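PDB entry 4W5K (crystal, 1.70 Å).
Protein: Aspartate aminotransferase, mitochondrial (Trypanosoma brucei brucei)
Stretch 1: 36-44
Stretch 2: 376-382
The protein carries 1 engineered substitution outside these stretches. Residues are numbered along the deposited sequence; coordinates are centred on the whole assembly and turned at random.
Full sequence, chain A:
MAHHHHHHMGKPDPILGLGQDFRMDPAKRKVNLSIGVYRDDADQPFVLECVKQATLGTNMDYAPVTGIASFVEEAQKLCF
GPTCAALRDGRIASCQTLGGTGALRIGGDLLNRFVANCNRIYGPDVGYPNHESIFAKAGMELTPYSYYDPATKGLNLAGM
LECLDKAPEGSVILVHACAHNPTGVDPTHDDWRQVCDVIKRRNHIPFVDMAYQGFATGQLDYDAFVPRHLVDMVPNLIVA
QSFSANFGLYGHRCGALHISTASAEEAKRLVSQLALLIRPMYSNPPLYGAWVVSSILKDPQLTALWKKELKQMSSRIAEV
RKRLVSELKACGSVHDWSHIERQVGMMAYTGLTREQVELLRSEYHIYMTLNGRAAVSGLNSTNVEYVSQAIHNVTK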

# COMPACT_ATOMS: atom_id res chain seq x y z
N GLY A 36 13.01 0.60 -15.49
CA GLY A 36 13.31 0.34 -14.10
C GLY A 36 13.11 -1.11 -13.70
O GLY A 36 13.28 -1.45 -12.53
N VAL A 37 12.77 -1.97 -14.67
CA VAL A 37 12.41 -3.35 -14.36
C VAL A 37 13.18 -4.35 -15.24
O VAL A 37 13.72 -4.00 -16.30
CB VAL A 37 10.88 -3.60 -14.55
CG1 VAL A 37 10.09 -2.90 -13.44
CG2 VAL A 37 10.41 -3.12 -15.90
N TYR A 38 13.24 -5.61 -14.80
CA TYR A 38 13.92 -6.63 -15.60
C TYR A 38 13.17 -6.93 -16.90
O TYR A 38 11.93 -6.86 -16.96
CB TYR A 38 14.10 -7.93 -14.78
CG TYR A 38 14.89 -9.00 -15.53
CD1 TYR A 38 16.28 -8.89 -15.67
CD2 TYR A 38 14.26 -10.10 -16.09
CE1 TYR A 38 17.01 -9.85 -16.38
CE2 TYR A 38 14.98 -11.08 -16.79
CZ TYR A 38 16.35 -10.94 -16.93
OH TYR A 38 17.06 -11.90 -17.64
N ARG A 39 13.94 -7.30 -17.92
CA ARG A 39 13.43 -7.82 -19.19
C ARG A 39 14.28 -9.03 -19.59
O ARG A 39 15.46 -9.07 -19.26
CB ARG A 39 13.51 -6.75 -20.29
CG ARG A 39 12.61 -5.57 -20.08
CD ARG A 39 11.20 -5.99 -20.36
NE ARG A 39 10.21 -4.92 -20.30
CZ ARG A 39 9.42 -4.68 -19.26
NH1 ARG A 39 9.50 -5.42 -18.16
NH2 ARG A 39 8.52 -3.71 -19.34
N ASP A 40 13.68 -10.00 -20.28
CA ASP A 40 14.45 -11.14 -20.80
C ASP A 40 15.17 -10.73 -22.07
O ASP A 40 15.09 -9.57 -22.47
CB ASP A 40 13.55 -12.38 -21.00
CG ASP A 40 12.48 -12.19 -22.07
OD1 ASP A 40 12.55 -11.25 -22.88
OD2 ASP A 40 11.53 -13.01 -22.08
N ASP A 41 15.86 -11.67 -22.72
CA ASP A 41 16.59 -11.39 -23.95
C ASP A 41 15.73 -10.98 -25.15
O ASP A 41 16.25 -10.46 -26.13
CB ASP A 41 17.43 -12.61 -24.34
CG ASP A 41 18.47 -12.28 -25.39
OD1 ASP A 41 19.33 -11.42 -25.12
OD2 ASP A 41 18.41 -12.88 -26.50
N ALA A 42 14.43 -11.25 -25.06
CA ALA A 42 13.47 -10.87 -26.09
C ALA A 42 12.79 -9.54 -25.77
O ALA A 42 11.82 -9.16 -26.42
CB ALA A 42 12.43 -11.95 -26.24
N ASP A 43 13.28 -8.87 -24.73
CA ASP A 43 12.78 -7.57 -24.30
C ASP A 43 11.34 -7.70 -23.79
O ASP A 43 10.53 -6.80 -23.96
CB ASP A 43 12.88 -6.55 -25.44
CG ASP A 43 12.59 -5.13 -24.99
OD1 ASP A 43 12.97 -4.76 -23.86
OD2 ASP A 43 11.95 -4.40 -25.77
N GLN A 44 11.03 -8.84 -23.17
CA GLN A 44 9.70 -9.07 -22.60
C GLN A 44 9.75 -9.00 -21.08
O GLN A 44 10.73 -9.39 -20.47
CB GLN A 44 9.15 -10.42 -23.01
CG GLN A 44 8.99 -10.62 -24.51
CD GLN A 44 8.21 -9.49 -25.15
OE1 GLN A 44 7.07 -9.20 -24.77
NE2 GLN A 44 8.84 -8.81 -26.11
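Stretch 2 (376-382) VSGLNST

Stretch 2 begins as a short 3-10 segment, Val-376 to Gly-378, and continues as loop, lying along a stretch 1 that has neither helix nor strand. The two run in the same sense: Ser-377 CA lies 5.4 Å from Tyr-38 CA, and Asn-380 CA lies 5.1 Å from Asp-41 CA, so three residues along one stretch match three along the other. Together they bury 351 Å².

Val-376 does not touch stretch 1; its O accepts a hydrogen bond from Leu-379 N at 2.8 Å, closing the helical turn. Ser-377 makes the first contact. Its CA-to-CB bond points toward stretch 1, and with chi1 in the p well its OG donates to Val-37 O at 3.1 Å, a small polar side chain satisfying a backbone carbonyl in a buried place. Its own carbonyl faces Arg-39, with Ser-377 O 3.5 Å from Arg-39 CB.

At Gly-378 a CB would point away from stretch 1, and the link is through water: one molecule donates to Gly-378 O at 2.8 Å and, weakly, to Asp-43 OD1 at 3.0 Å. Leu-379 is buried, and its CA-to-CB bond points away from stretch 1.

The CA-to-CB bond of Asn-380 points toward stretch 1, where a type I turn runs from Asp-40 to Asp-43, and its CB packs 3.3 Å from Asp-41 O. Its amide serves two ends: ND2 donates at 2.9 Å to a water that in turn donates to Asp-40 O (3.0 Å) and Ser-377 O (2.9 Å), while OD1 accepts from Thr-382 N at 2.9 Å and Thr-382 OG1 at 2.8 Å.

Ser-381 provides two donors for one carboxylate. Its N reaches Asp-41 OD1 at 2.9 Å, nearly straight at 163°, and its OG reaches Asp-41 OD2 at 2.7 Å. Thr-382 makes no direct contact with stretch 1, but its bonds to Asn-380 brace the loop.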

# COMPACT_ATOMS: atom_id res chain seq x y z
N VAL A 376 20.57 -1.62 -18.01
CA VAL A 376 21.11 -2.62 -18.93
C VAL A 376 20.13 -3.77 -19.19
O VAL A 376 20.31 -4.54 -20.13
CB VAL A 376 22.46 -3.19 -18.43
CG1 VAL A 376 23.52 -2.09 -18.36
CG2 VAL A 376 22.31 -3.85 -17.07
N SER A 377 19.09 -3.88 -18.38
CA SER A 377 18.02 -4.83 -18.68
C SER A 377 17.39 -4.57 -20.06
O SER A 377 16.79 -5.46 -20.67
CB SER A 377 16.95 -4.79 -17.59
OG SER A 377 16.54 -3.46 -17.35
N GLY A 378 17.53 -3.35 -20.56
CA GLY A 378 17.00 -3.01 -21.87
C GLY A 378 17.94 -3.44 -23.00
O GLY A 378 17.57 -3.42 -24.18
N LEU A 379 19.15 -3.84 -22.63
CA LEU A 379 20.14 -4.39 -23.57
C LEU A 379 19.92 -5.88 -23.76
O LEU A 379 19.63 -6.60 -22.79
CB LEU A 379 21.57 -4.14 -23.08
CG LEU A 379 22.23 -2.77 -23.24
CD1 LEU A 379 23.65 -2.79 -22.68
CD2 LEU A 379 22.23 -2.31 -24.68
N ASN A 380 20.08 -6.37 -24.99
CA ASN A 380 19.96 -7.79 -25.24
C ASN A 380 20.72 -8.21 -26.49
O ASN A 380 21.42 -7.40 -27.11
CB ASN A 380 18.50 -8.20 -25.36
CG ASN A 380 17.75 -7.34 -26.35
OD1 ASN A 380 18.08 -7.31 -27.54
ND2 ASN A 380 16.74 -6.63 -25.86
N SER A 381 20.58 -9.47 -26.86
CA SER A 381 21.28 -9.99 -28.03
C SER A 381 20.93 -9.24 -29.32
O SER A 381 21.76 -9.16 -30.23
CB SER A 381 20.99 -11.49 -28.20
OG SER A 381 19.64 -11.73 -28.55
N THR A 382 19.71 -8.70 -29.42
CA THR A 382 19.29 -8.09 -30.68
C THR A 382 19.63 -6.61 -30.82
O THR A 382 19.49 -6.04 -31.90
CB THR A 382 17.77 -8.25 -30.93
OG1 THR A 382 17.04 -7.34 -30.09
CG2 THR A 382 17.31 -9.67 -30.64
O HOH W 1 16.01 -6.78 -23.10
O HOH W 2 14.96 -2.71 -24.85